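Local coordinates for urea carboxylase (Thermus thermophilus, PDB 3OEP), which is of unknown function but, as a KipI-KipA homologue with cyclophilin-like domains, has been only tentatively linked to ATP binding and hydrolase activity, at residues L106-L111 and R196-E201; E79-Y84 and S174-Y179; V150-V155 and N169-S174. All blocks are in the same frame, centred on the assembly; numbering follows the deposited sequence. Where two conformers were deposited one is given.

In the fold
Of the elements involved, strand 77-83 comes first; helix 100-108, strand 149-153 and strand 169-174 follow, and strand 194-199 comes last. Interaction 3 closes the shortest loop, joining 150-155 to 169-174 with 13 residues between them, and it is nested inside the loops closed by both other contacts. Interaction 2 brings 174-179 back to 79-84, sharing S174 with interaction 3. Interaction 1 joins 106-111 to 196-201, and its loop crosses that of interaction 2. Strands 194-199, 77-83, 169-174 and 149-153 are successive neighbours in one sheet of the cyclophilin-like region. Helix 100-108 packs against it: H107 touches V150, V152 and L171 and hydrogen-bonds Y84.

Interaction 1 of 3, residues L106-L111 and R196-E201; sequences LHQKPL and RFLEAE
H107 and Q108 of helix 100-108, with K109-L111 that follow, meet R196, F197 and E199 of strand 194-199. H107 holds CG anti to its backbone N (chi1 -170°), which brings CE1 over the centre of one face of the F197 ring, 3.4 Å from F197 CD2. The ring planes are inclined at 43°. Both imidazole nitrogens are engaged elsewhere, ND1 by Y84 OH and NE2 by T157 OG1, which fixes the rotation of the ring. Q108 runs its extended chain alongside the strand, with CG 3.6 Å from F197 O. Its OE1 accepts from E199 N at 2.9 Å, the donor lying above the carbonyl plane, while NE2 faces K104 O and a water that also donates to E199 OE1. R196 bends at chi3 (58°), which turns its guanidinium to the main-chain carbonyl of K109. NH1 donates to K109 O at 2.9 Å, with the acceptor in the guanidinium plane. L111 CD1 rests on the base of this arm, 3.4 Å from R196 CG. A second water donates to Q108 O and P110 O, accepts from F197 N, and lies over one face of the guanidinium. K104 forms a salt bridge with E199. The F197 ring is also packed by I80 and V82 of strand 77-83, V150 of 149-153, and T157 and I159 of 156-159, all in one sheet of the cyclophilin-like region.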
# COMPACT_ATOMS: atom_id res chain seq x y z
N LEU A 106 -4.29 34.63 -2.24
CA LEU A 106 -3.57 33.91 -3.29
C LEU A 106 -3.94 32.44 -3.31
O LEU A 106 -4.13 31.86 -4.38
CB LEU A 106 -2.05 34.07 -3.12
CG LEU A 106 -1.46 35.41 -3.57
CD1 LEU A 106 -0.05 35.60 -3.01
CD2 LEU A 106 -1.45 35.53 -5.09
N HIS A 107 -4.05 31.83 -2.14
CA HIS A 107 -4.40 30.41 -2.08
C HIS A 107 -5.78 30.12 -2.67
O HIS A 107 -5.97 29.11 -3.33
CB HIS A 107 -4.32 29.85 -0.66
CG HIS A 107 -4.44 28.36 -0.62
ND1 HIS A 107 -5.57 27.70 -0.18
CD2 HIS A 107 -3.59 27.40 -1.06
CE1 HIS A 107 -5.39 26.40 -0.31
NE2 HIS A 107 -4.20 26.19 -0.84
N GLN A 108 -6.74 31.02 -2.45
CA GLN A 108 -8.10 30.85 -2.94
C GLN A 108 -8.28 31.24 -4.41
O GLN A 108 -9.31 30.92 -4.99
CB GLN A 108 -9.08 31.69 -2.13
CG GLN A 108 -9.20 31.26 -0.69
CD GLN A 108 -9.94 32.27 0.14
OE1 GLN A 108 -11.18 32.33 0.12
NE2 GLN A 108 -9.20 33.08 0.88
N LYS A 109 -7.32 31.94 -4.99
CA LYS A 109 -7.50 32.51 -6.33
C LYS A 109 -7.68 31.48 -7.47
O LYS A 109 -8.61 31.61 -8.26
CB LYS A 109 -6.37 33.49 -6.66
CG LYS A 109 -6.61 34.31 -7.92
CD LYS A 109 -5.59 35.43 -8.04
CE LYS A 109 -5.82 36.29 -9.29
NZ LYS A 109 -5.35 35.61 -10.53
N PRO A 110 -6.80 30.46 -7.57
CA PRO A 110 -6.91 29.58 -8.74
C PRO A 110 -8.12 28.66 -8.75
O PRO A 110 -8.68 28.33 -7.71
CB PRO A 110 -5.64 28.72 -8.66
CG PRO A 110 -4.73 29.42 -7.74
CD PRO A 110 -5.62 30.13 -6.76
N LEU A 111 -8.51 28.24 -9.95
CA LEU A 111 -9.33 27.05 -10.10
C LEU A 111 -8.34 25.91 -10.28
O LEU A 111 -7.74 25.76 -11.35
CB LEU A 111 -10.26 27.17 -11.31
CG LEU A 111 -11.17 25.95 -11.52
CD1 LEU A 111 -12.06 25.72 -10.30
CD2 LEU A 111 -12.01 26.14 -12.78
N ARG A 196 -11.92 24.46 -5.85
CA ARG A 196 -11.77 25.83 -5.37
C ARG A 196 -11.80 25.83 -3.85
O ARG A 196 -12.63 25.15 -3.25
CB ARG A 196 -12.89 26.73 -5.92
CG ARG A 196 -12.65 27.21 -7.34
CD ARG A 196 -13.41 28.48 -7.67
NE ARG A 196 -13.09 29.58 -6.76
CZ ARG A 196 -12.01 30.36 -6.88
NH1 ARG A 196 -11.13 30.15 -7.85
NH2 ARG A 196 -11.82 31.34 -6.01
N PHE A 197 -10.88 26.58 -3.25
CA PHE A 197 -10.85 26.77 -1.82
C PHE A 197 -11.59 28.06 -1.47
O PHE A 197 -11.56 29.03 -2.23
CB PHE A 197 -9.41 26.87 -1.32
CG PHE A 197 -8.64 25.58 -1.40
CD1 PHE A 197 -8.73 24.64 -0.40
CD2 PHE A 197 -7.81 25.33 -2.47
CE1 PHE A 197 -8.01 23.46 -0.47
CE2 PHE A 197 -7.09 24.14 -2.55
CZ PHE A 197 -7.19 23.21 -1.54
N LEU A 198 -12.24 28.06 -0.32
CA LEU A 198 -12.98 29.23 0.15
C LEU A 198 -12.84 29.37 1.65
O LEU A 198 -13.11 28.43 2.39
CB LEU A 198 -14.45 29.07 -0.22
CG LEU A 198 -15.37 30.22 0.17
CD1 LEU A 198 -14.99 31.49 -0.57
CD2 LEU A 198 -16.81 29.82 -0.10
N GLU A 199 -12.42 30.55 2.11
CA GLU A 199 -12.26 30.78 3.54
C GLU A 199 -13.62 30.65 4.22
O GLU A 199 -14.62 31.20 3.74
CB GLU A 199 -11.64 32.15 3.84
CG GLU A 199 -11.36 32.35 5.33
CD GLU A 199 -10.58 33.62 5.63
OE1 GLU A 199 -10.70 34.60 4.87
OE2 GLU A 199 -9.85 33.64 6.65
N ALA A 200 -13.65 29.93 5.33
CA ALA A 200 -14.89 29.67 6.05
C ALA A 200 -14.62 29.39 7.52
O ALA A 200 -13.50 29.03 7.91
CB ALA A 200 -15.62 28.49 5.42
N GLU A 201 -15.67 29.53 8.32
CA GLU A 201 -15.65 29.15 9.72
C GLU A 201 -16.37 27.82 9.88
O GLU A 201 -17.27 27.49 9.10
CB GLU A 201 -16.33 30.22 10.57
CG GLU A 201 -15.56 31.53 10.62
CD GLU A 201 -16.19 32.57 11.53
OE1 GLU A 201 -17.33 32.36 12.00
OE2 GLU A 201 -15.53 33.60 11.77
O HOH W 1 -9.32 28.20 -5.07
O HOH W 2 -9.92 35.26 2.46

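Interaction 2 of 3, residues E79-Y84 and S174-Y179; sequences EIPVRY and SLVAVY
R83 NH2 is the best-held polar atom here: two hydrogen bonds grip it, one to G202 O and one to T204 OG1, while NH1 of the same guanidinium makes a salt bridge with D85. With both terminal nitrogens tied, the group is fixed in rotation and offers a face to the other segment. L175 CD2 lies over that face, 3.7 Å from R83 NH2, and the two side chains cross at about a right angle. R83 reaches this place with CG anti to its backbone N (chi1 -170°) and a bend at chi3.

The backbone supplies one cross-segment bond. L175 N donates to P81 O at 2.9 Å with a nearly straight N-H...O angle of 170°, the donor standing somewhat above the carbonyl plane. Next to it, V82 and S174 form an antiparallel non-hydrogen-bonded pair, CA to CA 4.6 Å, so strand 77-83 pairs with the end of strand 169-174 in one sheet of the cyclophilin-like region. S174 OG, anti to the backbone N (chi1 176°), turns along its own chain and donates to V176 O at 2.7 Å, on a lone pair in the carbonyl plane. I80 CG2 touches S174 OG at 3.4 Å.

The remaining contact is apolar. V176 approaches with both methyls: CG2 meets I80 CD1 at 3.9 Å, and CG1 meets P81 CD at the same distance. P81 CB faces L175 CB at 4.1 Å.

The chemistry is thus divided: one backbone bond, L175 N to P81 O, joins the two segments, next to the R83-T173 bond of the same strand pair; the serine hydroxyl is used within its own segment, and aliphatic packing carries the rest. The charge of R83 is probably balanced mainly by D85, with L175 giving its guanidinium a hydrocarbon partner.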
# COMPACT_ATOMS: atom_id res chain seq x y z
N GLU A 79 -16.00 22.39 -4.07
CA GLU A 79 -15.67 23.48 -3.16
C GLU A 79 -15.10 22.93 -1.85
O GLU A 79 -15.67 22.01 -1.26
CB GLU A 79 -16.92 24.32 -2.87
N ILE A 80 -13.97 23.48 -1.42
CA ILE A 80 -13.34 23.09 -0.16
C ILE A 80 -13.33 24.29 0.79
O ILE A 80 -12.49 25.18 0.64
CB ILE A 80 -11.88 22.60 -0.37
CG1 ILE A 80 -11.81 21.45 -1.38
CG2 ILE A 80 -11.24 22.19 0.97
CD1 ILE A 80 -12.56 20.21 -0.97
N PRO A 81 -14.27 24.33 1.75
CA PRO A 81 -14.20 25.38 2.77
C PRO A 81 -12.97 25.16 3.64
O PRO A 81 -12.67 24.02 3.98
CB PRO A 81 -15.49 25.17 3.59
CG PRO A 81 -16.31 24.22 2.83
CD PRO A 81 -15.41 23.43 1.96
N VAL A 82 -12.27 26.24 3.97
CA VAL A 82 -10.99 26.16 4.68
C VAL A 82 -10.89 27.21 5.78
O VAL A 82 -11.22 28.38 5.55
CB VAL A 82 -9.80 26.39 3.72
CG1 VAL A 82 -8.46 26.25 4.45
CG2 VAL A 82 -9.88 25.44 2.56
N ARG A 83 -10.43 26.79 6.95
CA ARG A 83 -10.08 27.71 8.03
C ARG A 83 -8.57 27.93 7.93
O ARG A 83 -7.80 26.98 8.05
CB ARG A 83 -10.45 27.12 9.39
CG ARG A 83 -10.33 28.11 10.54
CD ARG A 83 -10.18 27.43 11.89
NE ARG A 83 -11.18 26.40 12.13
CZ ARG A 83 -10.93 25.11 12.35
NH1 ARG A 83 -9.69 24.62 12.39
NH2 ARG A 83 -11.95 24.28 12.55
N TYR A 84 -8.15 29.18 7.70
CA TYR A 84 -6.73 29.47 7.49
C TYR A 84 -6.04 29.73 8.82
O TYR A 84 -5.71 30.87 9.17
CB TYR A 84 -6.54 30.63 6.51
CG TYR A 84 -6.81 30.22 5.08
CD1 TYR A 84 -5.86 29.50 4.35
CD2 TYR A 84 -8.02 30.51 4.46
CE1 TYR A 84 -6.11 29.10 3.04
CE2 TYR A 84 -8.28 30.12 3.15
CZ TYR A 84 -7.32 29.42 2.44
OH TYR A 84 -7.56 29.02 1.16
N SER A 174 -9.02 21.93 6.29
CA SER A 174 -10.21 21.71 5.48
C SER A 174 -11.39 21.43 6.41
O SER A 174 -11.27 20.68 7.37
CB SER A 174 -10.02 20.54 4.52
OG SER A 174 -11.21 20.26 3.80
N LEU A 175 -12.54 22.05 6.10
CA LEU A 175 -13.74 21.87 6.92
C LEU A 175 -14.64 20.77 6.36
O LEU A 175 -15.76 20.55 6.86
CB LEU A 175 -14.47 23.20 7.08
CG LEU A 175 -13.58 24.31 7.66
CD1 LEU A 175 -14.39 25.59 7.86
CD2 LEU A 175 -12.92 23.87 8.97
N VAL A 176 -14.14 20.09 5.33
CA VAL A 176 -14.75 18.86 4.82
C VAL A 176 -13.69 17.76 4.79
O VAL A 176 -12.52 18.02 4.51
CB VAL A 176 -15.36 19.05 3.41
CG1 VAL A 176 -16.55 20.00 3.46
CG2 VAL A 176 -14.31 19.55 2.42
N ALA A 177 -14.11 16.53 5.09
CA ALA A 177 -13.22 15.38 5.04
C ALA A 177 -13.15 14.89 3.60
O ALA A 177 -14.16 14.50 3.02
CB ALA A 177 -13.72 14.26 5.97
N VAL A 178 -11.96 14.92 3.01
CA VAL A 178 -11.80 14.48 1.62
C VAL A 178 -11.88 12.95 1.50
O VAL A 178 -12.18 12.42 0.43
CB VAL A 178 -10.51 15.05 0.98
CG1 VAL A 178 -10.55 16.59 0.99
CG2 VAL A 178 -9.26 14.53 1.67
N TYR A 179 -11.67 12.24 2.61
CA TYR A 179 -11.70 10.78 2.63
C TYR A 179 -12.44 10.27 3.86
O TYR A 179 -12.11 10.63 4.98
CB TYR A 179 -10.26 10.25 2.62
CG TYR A 179 -10.16 8.76 2.84
CD1 TYR A 179 -10.72 7.86 1.94
CD2 TYR A 179 -9.50 8.24 3.95
CE1 TYR A 179 -10.64 6.49 2.14
CE2 TYR A 179 -9.41 6.87 4.15
CZ TYR A 179 -9.98 6.00 3.25
OH TYR A 179 -9.88 4.64 3.44

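Interaction 3 of 3, residues V150-V155 and N169-S174; sequences VAVAGV and NLLGTS
Backbone carbonyls form the first shell, and two of them accept twice. V150 O takes L171 N at 2.8 Å, nearly along its C=O axis, and G172 N at 3.2 Å, on a lone pair in the carbonyl plane. Since L171 and G172 both face V150, this is a classic beta bulge; L171, with psi -27°, has the helical backbone turn expected of its first position. V150 N returns an almost straight bond to G172 O at 2.8 Å. Beyond the bulge, V152 N donates to N169 O, and V152 O accepts from both N169 N (2.9 Å) and N169 ND2 (3.0 Å). The amide reaches that carbonyl because CG stands beside its own backbone N (chi1 -60°), so side chain and main chain of one residue grip a single oxygen. A151 CA also approaches N169 O at 3.1 Å, a CA-H...O contact.

Side chains fill in around this pairing. On one face A151 CB touches L170 CD2. Near V152, the L171 side chain crosses at about a right angle, with CD1 against V152 CG1 at 3.7 Å. V150 CG2 extends past G172 to S174 N at 3.6 Å.

The next shell holds these groups in place. P136 O takes a further bond from N169 ND2, D88 accepts from L170 N, and H107 of helix 100-108 packs on V150, V152 and L171.

Chemically, the strands are joined chiefly by main-chain bonds in a buried setting. The bulge shifts the register by one residue while keeping both N-H groups at the shift bonded, and the asparagine amide supplies an additional tie where strand 169-174 begins.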
# COMPACT_ATOMS: atom_id res chain seq x y z
N VAL A 150 -4.40 21.62 5.15
CA VAL A 150 -4.27 22.16 3.80
C VAL A 150 -2.88 22.79 3.70
O VAL A 150 -2.50 23.62 4.53
CB VAL A 150 -5.36 23.22 3.54
CG1 VAL A 150 -5.11 23.94 2.20
CG2 VAL A 150 -6.76 22.58 3.57
N ALA A 151 -2.13 22.41 2.66
CA ALA A 151 -0.70 22.71 2.61
C ALA A 151 -0.22 23.05 1.21
O ALA A 151 -0.86 22.70 0.22
CB ALA A 151 0.09 21.52 3.16
N VAL A 152 0.91 23.76 1.14
CA VAL A 152 1.51 24.12 -0.14
C VAL A 152 2.99 23.78 -0.20
O VAL A 152 3.72 23.85 0.80
CB VAL A 152 1.31 25.61 -0.51
CG1 VAL A 152 -0.17 25.95 -0.64
CG2 VAL A 152 1.99 26.53 0.52
N ALA A 153 3.44 23.42 -1.39
CA ALA A 153 4.85 23.25 -1.67
C ALA A 153 5.04 23.49 -3.16
O ALA A 153 4.46 22.78 -3.99
CB ALA A 153 5.34 21.88 -1.27
N GLY A 154 5.84 24.50 -3.48
CA GLY A 154 6.04 24.92 -4.85
C GLY A 154 4.73 25.21 -5.56
O GLY A 154 3.87 25.90 -5.02
N VAL A 155 4.57 24.64 -6.75
CA VAL A 155 3.37 24.86 -7.57
C VAL A 155 2.15 24.04 -7.11
O VAL A 155 1.07 24.16 -7.68
CB VAL A 155 3.68 24.55 -9.07
CG1 VAL A 155 3.80 23.05 -9.29
CG2 VAL A 155 2.63 25.17 -10.00
N ASN A 169 4.03 23.03 3.57
CA ASN A 169 3.80 24.21 4.41
C ASN A 169 2.31 24.32 4.73
O ASN A 169 1.49 24.49 3.84
CB ASN A 169 4.28 25.46 3.68
CG ASN A 169 5.76 25.42 3.35
OD1 ASN A 169 6.61 25.57 4.23
ND2 ASN A 169 6.09 25.20 2.06
N LEU A 170 1.99 24.22 6.02
CA LEU A 170 0.59 24.11 6.47
C LEU A 170 -0.07 25.48 6.59
O LEU A 170 0.33 26.30 7.43
CB LEU A 170 0.51 23.38 7.81
CG LEU A 170 1.26 22.05 7.91
CD1 LEU A 170 0.97 21.40 9.28
CD2 LEU A 170 0.90 21.10 6.78
N LEU A 171 -1.07 25.72 5.75
CA LEU A 171 -1.77 27.00 5.69
C LEU A 171 -3.12 27.00 6.42
O LEU A 171 -3.58 28.05 6.87
CB LEU A 171 -2.04 27.39 4.24
CG LEU A 171 -0.84 27.53 3.32
CD1 LEU A 171 -1.26 28.20 2.02
CD2 LEU A 171 0.27 28.33 4.01
N GLY A 172 -3.75 25.84 6.53
CA GLY A 172 -5.05 25.78 7.17
C GLY A 172 -5.61 24.39 7.34
O GLY A 172 -4.88 23.39 7.24
N THR A 173 -6.91 24.34 7.59
CA THR A 173 -7.63 23.12 7.90
C THR A 173 -8.87 23.03 7.02
O THR A 173 -9.69 23.95 7.00
CB THR A 173 -8.10 23.14 9.37
OG1 THR A 173 -6.98 23.34 10.24
CG2 THR A 173 -8.82 21.84 9.73
N SER A 174 -9.02 21.93 6.29
CA SER A 174 -10.21 21.71 5.48
C SER A 174 -11.39 21.43 6.41
O SER A 174 -11.27 20.68 7.37
CB SER A 174 -10.02 20.54 4.52
OG SER A 174 -11.21 20.26 3.80